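Local coordinates for protein aldehyde dehydrogenase (Listeria monocytogenes, PDB 3K9D) that is probably an NAD- or NADP-dependent oxidoreductase that acts on aldehyde or oxo groups, at residues L8-E13 with V177-G182; Q35-V40 with S132-N137; P223-R228 with V258-N263. All coordinates share one frame; numbering follows the deposited sequence.

Contact 1: L8-E13 with V177-G182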
ATOM      1  N   LEU A   8     -28.570 -10.085  -8.651  1.00 18.98           N
ATOM      2  CA  LEU A   8     -28.595 -10.890  -7.429  1.00 13.35           C
ATOM      3  C   LEU A   8     -27.946 -12.259  -7.601  1.00 16.67           C
ATOM      4  O   LEU A   8     -27.298 -12.746  -6.671  1.00 15.70           O
ATOM      5  CB  LEU A   8     -30.021 -11.032  -6.911  1.00  8.65           C
ATOM      6  CG  LEU A   8     -30.784  -9.726  -6.637  1.00 10.59           C
ATOM      7  CD1 LEU A   8     -32.226 -10.022  -6.348  1.00 10.88           C
ATOM      8  CD2 LEU A   8     -30.159  -8.873  -5.525  1.00 17.97           C
ATOM      9  N   ARG A   9     -28.130 -12.879  -8.771  1.00 13.52           N
ATOM     10  CA  ARG A   9     -27.358 -14.082  -9.139  1.00 20.59           C
ATOM     11  C   ARG A   9     -25.850 -13.798  -9.141  1.00 13.54           C
ATOM     12  O   ARG A   9     -25.068 -14.609  -8.656  1.00 18.06           O
ATOM     13  CB  ARG A   9     -27.781 -14.629 -10.508  1.00 22.58           C
ATOM     14  CG  ARG A   9     -29.122 -15.344 -10.537  1.00 19.48           C
ATOM     15  CD  ARG A   9     -29.309 -16.070 -11.876  1.00 34.29           C
ATOM     16  NE  ARG A   9     -29.635 -15.178 -12.996  1.00 27.53           N
ATOM     17  CZ  ARG A   9     -28.789 -14.789 -13.951  1.00 21.70           C
ATOM     18  NH1 ARG A   9     -27.520 -15.191 -13.955  1.00 20.63           N
ATOM     19  NH2 ARG A   9     -29.219 -13.981 -14.910  1.00 20.14           N
ATOM     20  N   SER A  10     -25.464 -12.637  -9.674  1.00 13.76           N
ATOM     21  CA  SER A  10     -24.064 -12.216  -9.734  1.00 17.28           C
ATOM     22  C   SER A  10     -23.429 -11.933  -8.362  1.00 18.35           C
ATOM     23  O   SER A  10     -22.315 -12.395  -8.113  1.00 12.90           O
ATOM     24  CB  SER A  10     -23.895 -11.027 -10.676  1.00 16.84           C
ATOM     25  OG  SER A  10     -22.577 -10.500 -10.640  1.00 14.24           O
ATOM     26  N   ILE A  11     -24.127 -11.179  -7.500  1.00 14.21           N
ATOM     27  CA  ILE A  11     -23.726 -10.999  -6.099  1.00 16.88           C
ATOM     28  C   ILE A  11     -23.538 -12.353  -5.388  1.00 16.52           C
ATOM     29  O   ILE A  11     -22.489 -12.604  -4.761  1.00 20.19           O
ATOM     30  CB  ILE A  11     -24.753 -10.146  -5.306  1.00 15.71           C
ATOM     31  CG1 ILE A  11     -24.774  -8.713  -5.828  1.00 13.36           C
ATOM     32  CG2 ILE A  11     -24.408 -10.126  -3.813  1.00 17.82           C
ATOM     33  CD1 ILE A  11     -26.064  -7.949  -5.533  1.00 16.60           C
ATOM     34  N   GLN A  12     -24.550 -13.212  -5.500  1.00  9.77           N
ATOM     35  CA  GLN A  12     -24.484 -14.561  -4.935  1.00 17.70           C
ATOM     36  C   GLN A  12     -23.237 -15.307  -5.406  1.00 13.28           C
ATOM     37  O   GLN A  12     -22.527 -15.901  -4.593  1.00 13.01           O
ATOM     38  CB  GLN A  12     -25.730 -15.373  -5.292  1.00  6.81           C
ATOM     39  CG  GLN A  12     -25.810 -16.735  -4.571  1.00 21.19           C
ATOM     40  CD  GLN A  12     -26.116 -16.595  -3.088  1.00 25.61           C
ATOM     41  OE1 GLN A  12     -27.277 -16.476  -2.702  1.00 20.08           O
ATOM     42  NE2 GLN A  12     -25.081 -16.611  -2.254  1.00  9.74           N
ATOM     43  N   GLU A  13     -22.949 -15.222  -6.706  1.00 15.73           N
ATOM     44  CA  GLU A  13     -21.823 -15.940  -7.296  1.00 13.63           C
ATOM     45  C   GLU A  13     -20.508 -15.509  -6.682  1.00 11.78           C
ATOM     46  O   GLU A  13     -19.689 -16.333  -6.311  1.00 21.38           O
ATOM     47  CB  GLU A  13     -21.779 -15.722  -8.800  1.00 13.47           C
ATOM     48  CG  GLU A  13     -21.003 -16.804  -9.524  1.00 22.83           C
ATOM     49  CD  GLU A  13     -20.480 -16.356 -10.869  1.00 29.37           C
ATOM     50  OE1 GLU A  13     -20.900 -15.283 -11.368  1.00 12.61           O
ATOM     51  OE2 GLU A  13     -19.642 -17.090 -11.425  1.00 24.51           O
ATOM     52  N   VAL A 177     -20.834 -14.074 -14.656  1.00 23.96           N
ATOM     53  CA  VAL A 177     -21.851 -13.060 -14.946  1.00 25.91           C
ATOM     54  C   VAL A 177     -21.320 -11.666 -14.537  1.00 25.06           C
ATOM     55  O   VAL A 177     -21.355 -11.304 -13.347  1.00 27.00           O
ATOM     56  CB  VAL A 177     -23.183 -13.350 -14.177  1.00 29.88           C
ATOM     57  CG1 VAL A 177     -24.259 -12.338 -14.558  1.00 26.25           C
ATOM     58  CG2 VAL A 177     -23.679 -14.770 -14.419  1.00 26.43           C
ATOM     59  N   PRO A 178     -20.827 -10.878 -15.514  1.00 25.89           N
ATOM     60  CA  PRO A 178     -20.286  -9.557 -15.195  1.00 26.64           C
ATOM     61  C   PRO A 178     -21.389  -8.556 -14.888  1.00 27.47           C
ATOM     62  O   PRO A 178     -22.233  -8.289 -15.741  1.00 26.65           O
ATOM     63  CB  PRO A 178     -19.540  -9.141 -16.478  1.00 30.65           C
ATOM     64  CG  PRO A 178     -19.646 -10.270 -17.418  1.00 21.30           C
ATOM     65  CD  PRO A 178     -20.755 -11.163 -16.957  1.00 22.33           C
ATOM     66  N   THR A 179     -21.407  -8.046 -13.657  1.00 21.53           N
ATOM     67  CA  THR A 179     -22.290  -6.941 -13.288  1.00 19.22           C
ATOM     68  C   THR A 179     -21.486  -5.955 -12.461  1.00 19.20           C
ATOM     69  O   THR A 179     -20.492  -6.333 -11.825  1.00 17.36           O
ATOM     70  CB  THR A 179     -23.584  -7.378 -12.506  1.00 25.12           C
ATOM     71  OG1 THR A 179     -23.262  -7.832 -11.186  1.00 20.82           O
ATOM     72  CG2 THR A 179     -24.362  -8.465 -13.237  1.00 14.50           C
ATOM     73  N   ILE A 180     -21.901  -4.692 -12.476  1.00 19.14           N
ATOM     74  CA  ILE A 180     -21.302  -3.694 -11.591  1.00 20.41           C
ATOM     75  C   ILE A 180     -21.642  -3.995 -10.108  1.00 18.53           C
ATOM     76  O   ILE A 180     -20.859  -3.669  -9.217  1.00 21.02           O
ATOM     77  CB  ILE A 180     -21.664  -2.229 -11.980  1.00 20.00           C
ATOM     78  CG1 ILE A 180     -23.141  -1.911 -11.716  1.00 28.58           C
ATOM     79  CG2 ILE A 180     -21.289  -1.940 -13.439  1.00 23.72           C
ATOM     80  CD1 ILE A 180     -23.369  -0.526 -11.108  1.00 32.71           C
ATOM     81  N   GLN A 181     -22.792  -4.629  -9.869  1.00 19.94           N
ATOM     82  CA  GLN A 181     -23.221  -5.015  -8.515  1.00 17.04           C
ATOM     83  C   GLN A 181     -22.373  -6.180  -8.003  1.00 24.23           C
ATOM     84  O   GLN A 181     -22.090  -6.275  -6.812  1.00 17.92           O
ATOM     85  CB  GLN A 181     -24.702  -5.425  -8.496  1.00 24.18           C
ATOM     86  CG  GLN A 181     -25.721  -4.287  -8.716  1.00 23.00           C
ATOM     87  CD  GLN A 181     -26.185  -4.157 -10.166  1.00 14.06           C
ATOM     88  OE1 GLN A 181     -25.733  -4.880 -11.049  1.00 17.37           O
ATOM     89  NE2 GLN A 181     -27.082  -3.221 -10.409  1.00 20.68           N
ATOM     90  N   GLY A 182     -21.979  -7.066  -8.917  1.00 16.98           N
ATOM     91  CA  GLY A 182     -21.140  -8.210  -8.575  1.00 17.43           C
ATOM     92  C   GLY A 182     -19.705  -7.819  -8.299  1.00 10.21           C
ATOM     93  O   GLY A 182     -19.085  -8.339  -7.374  1.00 18.10           O
TER
HETATM   94  O   HOH W   1     -20.926 -12.743 -10.905  1.00 20.85           O
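The hydroxyl of S10 meets T179 OG1 and a water, each 2.8 Å from S10 OG, while V177 O stands close by. T179 is the N-cap of helix 180-188: its OG1 accepts from G182 N at 2.7 Å, with a bent N-H...O angle of 139°. A chi1 of 70° puts T179 OG1 between its own backbone N and carbonyl carbon, where it can turn back to the first turn of the helix and still meet S10. The N-cap thus doubles as a docking point for helix 6-28. S10 OG, anti to its backbone N (chi1 173°), also packs on the CA of G182, which has no side chain to intervene. The water that touches S10 OG can bridge to E13 OE1 and V177 O as well, though it need not serve all of them at once; E13 OE2 is bonded to T176 OG1. Van der Waals contacts flank this polar centre. V177 CG1 approaches S10 CB, and V177 CG2 lies at the guanidinium edge of R9, 3.9 Å from NH1; R9 NE is engaged by E4 O. Where the two helices come nearest, around I11 and G182, I11 CG1 rests 3.8 Å from Q181 O, and I11 CD1 reaches Q181 CB at 4.1 Å.

Contact 2: Q35-V40 with S132-N137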
ATOM      1  N   GLN A  35       6.322 -26.805  -3.287  1.00 17.98           N
ATOM      2  CA  GLN A  35       4.941 -27.087  -3.707  1.00 17.36           C
ATOM      3  C   GLN A  35       4.243 -25.924  -4.438  1.00 19.01           C
ATOM      4  O   GLN A  35       3.620 -26.134  -5.487  1.00 14.71           O
ATOM      5  CB  GLN A  35       4.106 -27.563  -2.526  1.00 17.76           C
ATOM      6  CG  GLN A  35       4.327 -29.035  -2.146  1.00 15.72           C
ATOM      7  CD  GLN A  35       3.810 -29.368  -0.755  1.00 19.60           C
ATOM      8  OE1 GLN A  35       3.369 -30.483  -0.490  1.00 26.36           O
ATOM      9  NE2 GLN A  35       3.871 -28.407   0.137  1.00 18.05           N
ATOM     10  N   ILE A  36       4.360 -24.708  -3.901  1.00 17.00           N
ATOM     11  CA  ILE A  36       3.875 -23.488  -4.594  1.00 18.36           C
ATOM     12  C   ILE A  36       4.474 -23.297  -6.002  1.00 23.18           C
ATOM     13  O   ILE A  36       3.731 -23.059  -6.974  1.00 15.95           O
ATOM     14  CB  ILE A  36       4.104 -22.193  -3.715  1.00 15.67           C
ATOM     15  CG1 ILE A  36       3.187 -22.190  -2.475  1.00 14.60           C
ATOM     16  CG2 ILE A  36       4.064 -20.875  -4.560  1.00 19.60           C
ATOM     17  CD1 ILE A  36       1.714 -21.851  -2.698  1.00 12.37           C
ATOM     18  N   ASP A  37       5.804 -23.417  -6.098  1.00 18.35           N
ATOM     19  CA  ASP A  37       6.539 -23.154  -7.338  1.00 23.88           C
ATOM     20  C   ASP A  37       6.222 -24.159  -8.431  1.00 26.70           C
ATOM     21  O   ASP A  37       6.248 -23.805  -9.615  1.00 22.28           O
ATOM     22  CB  ASP A  37       8.055 -23.088  -7.099  1.00 24.26           C
ATOM     23  CG  ASP A  37       8.471 -21.853  -6.314  1.00 35.97           C
ATOM     24  OD1 ASP A  37       7.657 -20.907  -6.214  1.00 20.71           O
ATOM     25  OD2 ASP A  37       9.608 -21.834  -5.785  1.00 20.34           O
ATOM     26  N   THR A  38       5.932 -25.396  -8.020  1.00 20.69           N
ATOM     27  CA  THR A  38       5.413 -26.438  -8.897  1.00 16.57           C
ATOM     28  C   THR A  38       4.096 -26.038  -9.577  1.00 15.62           C
ATOM     29  O   THR A  38       3.926 -26.247 -10.770  1.00 16.91           O
ATOM     30  CB  THR A  38       5.253 -27.778  -8.117  1.00 16.96           C
ATOM     31  OG1 THR A  38       6.551 -28.289  -7.788  1.00 18.24           O
ATOM     32  CG2 THR A  38       4.515 -28.836  -8.934  1.00 19.58           C
ATOM     33  N   ILE A  39       3.180 -25.459  -8.813  1.00 13.83           N
ATOM     34  CA  ILE A  39       1.909 -24.965  -9.342  1.00 16.44           C
ATOM     35  C   ILE A  39       2.113 -23.764 -10.272  1.00 14.72           C
ATOM     36  O   ILE A  39       1.527 -23.720 -11.349  1.00 19.46           O
ATOM     37  CB  ILE A  39       0.945 -24.596  -8.186  1.00 17.94           C
ATOM     38  CG1 ILE A  39       0.538 -25.852  -7.420  1.00 18.02           C
ATOM     39  CG2 ILE A  39      -0.288 -23.841  -8.705  1.00 18.31           C
ATOM     40  CD1 ILE A  39       0.244 -25.587  -5.932  1.00 21.50           C
ATOM     41  N   VAL A  40       2.942 -22.809  -9.838  1.00 18.55           N
ATOM     42  CA  VAL A  40       3.319 -21.615 -10.614  1.00 16.75           C
ATOM     43  C   VAL A  40       3.856 -22.001 -12.015  1.00 20.72           C
ATOM     44  O   VAL A  40       3.425 -21.443 -13.029  1.00 15.71           O
ATOM     45  CB  VAL A  40       4.374 -20.784  -9.830  1.00 13.90           C
ATOM     46  CG1 VAL A  40       5.121 -19.780 -10.727  1.00 12.15           C
ATOM     47  CG2 VAL A  40       3.710 -20.052  -8.659  1.00 10.53           C
ATOM     48  N   SER A 132       0.018 -13.895  -7.793  1.00 17.79           N
ATOM     49  CA  SER A 132      -0.808 -14.156  -6.605  1.00 19.68           C
ATOM     50  C   SER A 132      -0.532 -15.528  -6.013  1.00 22.26           C
ATOM     51  O   SER A 132      -0.245 -15.646  -4.820  1.00 15.21           O
ATOM     52  CB  SER A 132      -2.302 -14.027  -6.912  1.00 16.26           C
ATOM     53  OG  SER A 132      -2.601 -12.739  -7.422  1.00 20.81           O
ATOM     54  N   ILE A 133      -0.601 -16.558  -6.857  1.00 16.49           N
ATOM     55  CA  ILE A 133      -0.307 -17.936  -6.453  1.00 19.95           C
ATOM     56  C   ILE A 133       1.129 -18.081  -5.927  1.00 18.50           C
ATOM     57  O   ILE A 133       1.354 -18.765  -4.913  1.00 16.35           O
ATOM     58  CB  ILE A 133      -0.592 -18.953  -7.607  1.00 16.13           C
ATOM     59  CG1 ILE A 133      -2.097 -19.024  -7.925  1.00 17.34           C
ATOM     60  CG2 ILE A 133      -0.034 -20.332  -7.275  1.00 19.31           C
ATOM     61  CD1 ILE A 133      -2.945 -19.810  -6.907  1.00 18.50           C
ATOM     62  N   LYS A 134       2.078 -17.401  -6.583  1.00 18.59           N
ATOM     63  CA  LYS A 134       3.495 -17.363  -6.148  1.00 13.73           C
ATOM     64  C   LYS A 134       3.666 -16.880  -4.711  1.00 17.45           C
ATOM     65  O   LYS A 134       4.539 -17.371  -3.986  1.00 16.74           O
ATOM     66  CB  LYS A 134       4.333 -16.477  -7.081  1.00 15.10           C
ATOM     67  CG  LYS A 134       5.819 -16.343  -6.725  1.00 14.08           C
ATOM     68  CD  LYS A 134       6.563 -17.675  -6.733  1.00 14.73           C
ATOM     69  CE  LYS A 134       7.971 -17.497  -6.194  1.00 16.24           C
ATOM     70  NZ  LYS A 134       8.972 -18.512  -6.641  1.00 14.62           N
ATOM     71  N   ALA A 135       2.825 -15.931  -4.307  1.00 15.23           N
ATOM     72  CA  ALA A 135       2.878 -15.377  -2.954  1.00 23.47           C
ATOM     73  C   ALA A 135       1.952 -16.099  -1.955  1.00 19.02           C
ATOM     74  O   ALA A 135       1.853 -15.694  -0.789  1.00 16.19           O
ATOM     75  CB  ALA A 135       2.611 -13.870  -2.995  1.00 14.06           C
ATOM     76  N   GLY A 136       1.300 -17.176  -2.414  1.00 16.58           N
ATOM     77  CA  GLY A 136       0.468 -18.040  -1.558  1.00 16.39           C
ATOM     78  C   GLY A 136      -0.979 -17.597  -1.403  1.00 23.40           C
ATOM     79  O   GLY A 136      -1.651 -17.968  -0.429  1.00 15.83           O
ATOM     80  N   ASN A 137      -1.459 -16.821  -2.376  1.00 15.36           N
ATOM     81  CA  ASN A 137      -2.807 -16.240  -2.360  1.00  9.37           C
ATOM     82  C   ASN A 137      -3.737 -16.968  -3.311  1.00 15.24           C
ATOM     83  O   ASN A 137      -3.282 -17.554  -4.282  1.00 20.55           O
ATOM     84  CB  ASN A 137      -2.753 -14.793  -2.868  1.00 10.22           C
ATOM     85  CG  ASN A 137      -1.830 -13.908  -2.065  1.00 21.73           C
ATOM     86  OD1 ASN A 137      -2.124 -13.549  -0.919  1.00 21.30           O
ATOM     87  ND2 ASN A 137      -0.724 -13.516  -2.678  1.00 16.42           N
TER
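Above the carboxylate plane of D37 sits the ammonium of K134, whose NZ donates to D37 OD1 at 2.8 Å from 42° out of that plane, forming a salt bridge. The same OD1 takes a second bond from Q33 NE2. This is a packing of helix 33-49 against the C-terminal end of helix 121-134, which closes in a Schellman motif: G136, with positive phi, sends its N to I133 O, and N137 N returns to S132 O. N137 ND2 adds a further bond to S132 O on a lone pair. K134 sets out away from the facing helix, with CG anti to its backbone N (chi1 179°), and the chain then bends at chi2 and comes round to D37. Apart from the bridge, the contact is made by aliphatic side chains: I36 CG2 rests against the carbonyl of I133, 3.5 Å from its O, and I36 CD1 comes to 4.2 Å from G136 CA. I133 CG2 meets I39 CG2 at 3.8 Å, their side chains crossing at about a right angle, and V40 CG2 lies 3.7 Å from K134 CA. K134 NZ also donates to the carbonyls of I85 and M88; with D37 they compensate a buried ammonium, which is probably kept charged by that company.

Contact 3: P223-R228 with V258-N263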
ATOM      1  N   PRO A 223       4.624  11.264 -22.874  1.00 17.83           N
ATOM      2  CA  PRO A 223       5.395  11.904 -23.950  1.00 19.76           C
ATOM      3  C   PRO A 223       6.654  11.114 -24.289  1.00 20.33           C
ATOM      4  O   PRO A 223       7.231  10.444 -23.406  1.00 17.28           O
ATOM      5  CB  PRO A 223       5.784  13.273 -23.355  1.00 14.69           C
ATOM      6  CG  PRO A 223       4.849  13.481 -22.200  1.00 15.88           C
ATOM      7  CD  PRO A 223       4.614  12.090 -21.653  1.00 15.09           C
ATOM      8  N   ALA A 224       7.069  11.177 -25.556  1.00 17.76           N
ATOM      9  CA  ALA A 224       8.380  10.649 -25.980  1.00 17.08           C
ATOM     10  C   ALA A 224       9.223  11.799 -26.487  1.00 16.70           C
ATOM     11  O   ALA A 224       8.978  12.318 -27.571  1.00 17.64           O
ATOM     12  CB  ALA A 224       8.225   9.599 -27.066  1.00 19.42           C
ATOM     13  N   PHE A 225      10.212  12.196 -25.695  1.00 19.76           N
ATOM     14  CA  PHE A 225      11.098  13.310 -26.045  1.00 15.37           C
ATOM     15  C   PHE A 225      12.318  12.767 -26.818  1.00 19.63           C
ATOM     16  O   PHE A 225      13.198  12.109 -26.262  1.00 17.27           O
ATOM     17  CB  PHE A 225      11.486  14.112 -24.777  1.00 14.97           C
ATOM     18  CG  PHE A 225      12.490  15.231 -25.005  1.00 15.73           C
ATOM     19  CD1 PHE A 225      12.491  15.986 -26.169  1.00 15.10           C
ATOM     20  CD2 PHE A 225      13.425  15.533 -24.022  1.00 10.33           C
ATOM     21  CE1 PHE A 225      13.425  16.991 -26.363  1.00 21.41           C
ATOM     22  CE2 PHE A 225      14.355  16.549 -24.195  1.00 23.14           C
ATOM     23  CZ  PHE A 225      14.358  17.276 -25.377  1.00 20.20           C
ATOM     24  N   ILE A 226      12.334  13.011 -28.124  1.00 20.62           N
ATOM     25  CA  ILE A 226      13.513  12.684 -28.909  1.00 16.22           C
ATOM     26  C   ILE A 226      14.405  13.904 -28.778  1.00 16.33           C
ATOM     27  O   ILE A 226      14.191  14.921 -29.449  1.00 17.55           O
ATOM     28  CB  ILE A 226      13.193  12.428 -30.396  1.00 15.81           C
ATOM     29  CG1 ILE A 226      12.094  11.378 -30.559  1.00 15.47           C
ATOM     30  CG2 ILE A 226      14.455  12.039 -31.144  1.00 12.26           C
ATOM     31  CD1 ILE A 226      11.656  11.170 -32.038  1.00 17.69           C
ATOM     32  N   GLU A 227      15.371  13.808 -27.870  1.00 14.41           N
ATOM     33  CA  GLU A 227      16.273  14.888 -27.580  1.00 13.96           C
ATOM     34  C   GLU A 227      17.304  14.941 -28.711  1.00 16.78           C
ATOM     35  O   GLU A 227      17.463  13.961 -29.433  1.00 14.72           O
ATOM     36  CB  GLU A 227      16.881  14.665 -26.188  1.00 14.10           C
ATOM     37  CG  GLU A 227      17.730  15.801 -25.657  1.00 13.38           C
ATOM     38  CD  GLU A 227      19.197  15.632 -25.989  1.00 20.32           C
ATOM     39  OE1 GLU A 227      19.636  14.474 -26.164  1.00 19.07           O
ATOM     40  OE2 GLU A 227      19.901  16.656 -26.076  1.00 14.06           O
ATOM     41  N   ARG A 228      17.974  16.082 -28.890  1.00 15.82           N
ATOM     42  CA  ARG A 228      18.807  16.306 -30.076  1.00 21.07           C
ATOM     43  C   ARG A 228      20.009  15.369 -30.221  1.00 22.35           C
ATOM     44  O   ARG A 228      20.472  15.121 -31.335  1.00 18.84           O
ATOM     45  CB  ARG A 228      19.219  17.777 -30.195  1.00 12.85           C
ATOM     46  CG  ARG A 228      20.225  18.264 -29.158  1.00 15.67           C
ATOM     47  CD  ARG A 228      20.587  19.729 -29.428  1.00 22.49           C
ATOM     48  NE  ARG A 228      19.477  20.621 -29.107  1.00 25.23           N
ATOM     49  CZ  ARG A 228      19.469  21.939 -29.306  1.00 34.84           C
ATOM     50  NH1 ARG A 228      20.507  22.545 -29.854  1.00 17.09           N
ATOM     51  NH2 ARG A 228      18.406  22.656 -28.971  1.00 27.52           N
ATOM     52  N   VAL A 258       7.659  14.772 -28.582  1.00 15.52           N
ATOM     53  CA  VAL A 258       8.174  16.101 -28.324  1.00 15.58           C
ATOM     54  C   VAL A 258       9.571  16.140 -28.954  1.00 13.86           C
ATOM     55  O   VAL A 258      10.365  15.258 -28.707  1.00 11.94           O
ATOM     56  CB  VAL A 258       8.261  16.395 -26.790  1.00 18.10           C
ATOM     57  CG1 VAL A 258       8.847  17.790 -26.534  1.00 14.33           C
ATOM     58  CG2 VAL A 258       6.862  16.273 -26.129  1.00 16.97           C
ATOM     59  N   VAL A 259       9.835  17.141 -29.797  1.00 17.74           N
ATOM     60  CA  VAL A 259      11.144  17.315 -30.445  1.00 18.84           C
ATOM     61  C   VAL A 259      11.623  18.738 -30.222  1.00 19.17           C
ATOM     62  O   VAL A 259      10.808  19.641 -30.018  1.00 16.13           O
ATOM     63  CB  VAL A 259      11.097  17.046 -32.005  1.00 14.43           C
ATOM     64  CG1 VAL A 259      10.419  15.737 -32.305  1.00 20.81           C
ATOM     65  CG2 VAL A 259      10.384  18.161 -32.730  1.00 14.00           C
ATOM     66  N   GLU A 260      12.939  18.932 -30.255  1.00 17.38           N
ATOM     67  CA  GLU A 260      13.524  20.272 -30.308  1.00 18.92           C
ATOM     68  C   GLU A 260      13.441  20.790 -31.742  1.00 15.64           C
ATOM     69  O   GLU A 260      13.441  20.003 -32.690  1.00 20.67           O
ATOM     70  CB  GLU A 260      14.977  20.266 -29.801  1.00 18.32           C
ATOM     71  CG  GLU A 260      15.111  20.181 -28.275  1.00 30.64           C
ATOM     72  CD  GLU A 260      16.458  19.647 -27.831  1.00 32.75           C
ATOM     73  OE1 GLU A 260      16.766  18.476 -28.121  1.00 25.69           O
ATOM     74  OE2 GLU A 260      17.217  20.389 -27.184  1.00 27.70           O
ATOM     75  N   ARG A 261      13.361  22.110 -31.899  1.00 15.75           N
ATOM     76  CA  ARG A 261      13.198  22.744 -33.220  1.00 21.66           C
ATOM     77  C   ARG A 261      14.304  22.392 -34.207  1.00 29.09           C
ATOM     78  O   ARG A 261      14.028  22.156 -35.389  1.00 15.78           O
ATOM     79  CB  ARG A 261      13.097  24.274 -33.102  1.00 24.78           C
ATOM     80  CG  ARG A 261      12.794  24.977 -34.438  1.00 20.53           C
ATOM     81  CD  ARG A 261      12.414  26.433 -34.235  1.00 27.83           C
ATOM     82  NE  ARG A 261      11.284  26.565 -33.320  1.00 33.78           N
ATOM     83  CZ  ARG A 261      10.013  26.649 -33.694  1.00 44.43           C
ATOM     84  NH1 ARG A 261       9.683  26.625 -34.977  1.00 34.01           N
ATOM     85  NH2 ARG A 261       9.068  26.752 -32.778  1.00 28.72           N
ATOM     86  N   VAL A 262      15.549  22.346 -33.718  1.00 19.98           N
ATOM     87  CA  VAL A 262      16.700  22.041 -34.568  1.00 26.58           C
ATOM     88  C   VAL A 262      16.617  20.634 -35.168  1.00 24.10           C
ATOM     89  O   VAL A 262      17.212  20.363 -36.209  1.00 26.88           O
ATOM     90  CB  VAL A 262      18.076  22.239 -33.834  1.00 26.55           C
ATOM     91  CG1 VAL A 262      18.340  23.709 -33.538  1.00 30.46           C
ATOM     92  CG2 VAL A 262      18.161  21.401 -32.569  1.00 29.46           C
ATOM     93  N   ASN A 263      15.849  19.760 -34.521  1.00 13.95           N
ATOM     94  CA  ASN A 263      15.767  18.370 -34.903  1.00 15.37           C
ATOM     95  C   ASN A 263      14.448  18.005 -35.579  1.00 17.31           C
ATOM     96  O   ASN A 263      14.264  16.861 -35.988  1.00 27.48           O
ATOM     97  CB  ASN A 263      15.985  17.501 -33.669  1.00 22.20           C
ATOM     98  CG  ASN A 263      16.912  16.338 -33.927  1.00 21.46           C
ATOM     99  OD1 ASN A 263      17.574  16.260 -34.965  1.00 25.41           O
ATOM    100  ND2 ASN A 263      16.969  15.428 -32.979  1.00 20.37           N
TER
HETATM  101  O   HOH W   2      15.078  17.092 -30.479  1.00 14.56           O
HETATM  102  O   HOH W   3      19.260  19.064 -25.718  1.00  9.71           O
HETATM  103  O   HOH W   4      19.321  13.753 -33.093  1.00  6.42           O
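The guanidinium of R228 has the CG2 methyl of V262 over the centre of one face, 3.6 Å above its plane, and the carboxylate of E260 at its edge. From there R228 NH2 donates to E260 OE2 at 3.1 Å and NE adds a weak bond, together a salt bridge in which the two planes are 55° apart. The backbone takes the other oxygen: R228 N reaches E260 OE1 at 2.8 Å, nearly along its C-O direction. E260 therefore receives both the main chain and the side chain of one residue, and R228 CG, lying between its own N and carbonyl carbon (chi1 70°), comes to 3.6 Å from E260 OE1. E227 OE2 stands 4.2 Å from E260 OE1; a water donating to both E227 OE2 and E260 OE2 may ease the repulsion, while E227 OE1 is bonded to S229 and S379. Further back the strands pair in parallel: V258 N donates to A224 O, and I226 N to V258 O, each at 3.0 Å. F225 turns its ring edge to V258 O, and its CD1 packs on V258 CG1 at 4.1 Å. Strands 223-226 and 256-260 are neighbours in a parallel sheet, joined by a beta-alpha-beta crossover through helix 232-243. That helix and helix 261-273 pack on the I226 face, whereas helix 355-368 meets F225 and V258, with strand 374-378 on the far side of 223-226.

The three contacts illustrate how a two-sheet protein is held together locally at well-separated points. Contact 2 is nested along the chain inside the loop closed by contact 1, and the successive helices 6-28 and 33-49 contribute one to each; the centres of the two contacts lie about 28 Å apart. Both dock N-terminal helices onto the part of the fold built around the mixed sheet, which, as in relatives, is probably the cofactor-binding domain. Contact 3 follows later in the chain, within the seven-stranded parallel sheet of what is, as in relatives, probably the catalytic domain. Its centre is about 49 Å from contact 1 and 45 Å from contact 2, on the opposite side of the chain's centre from both.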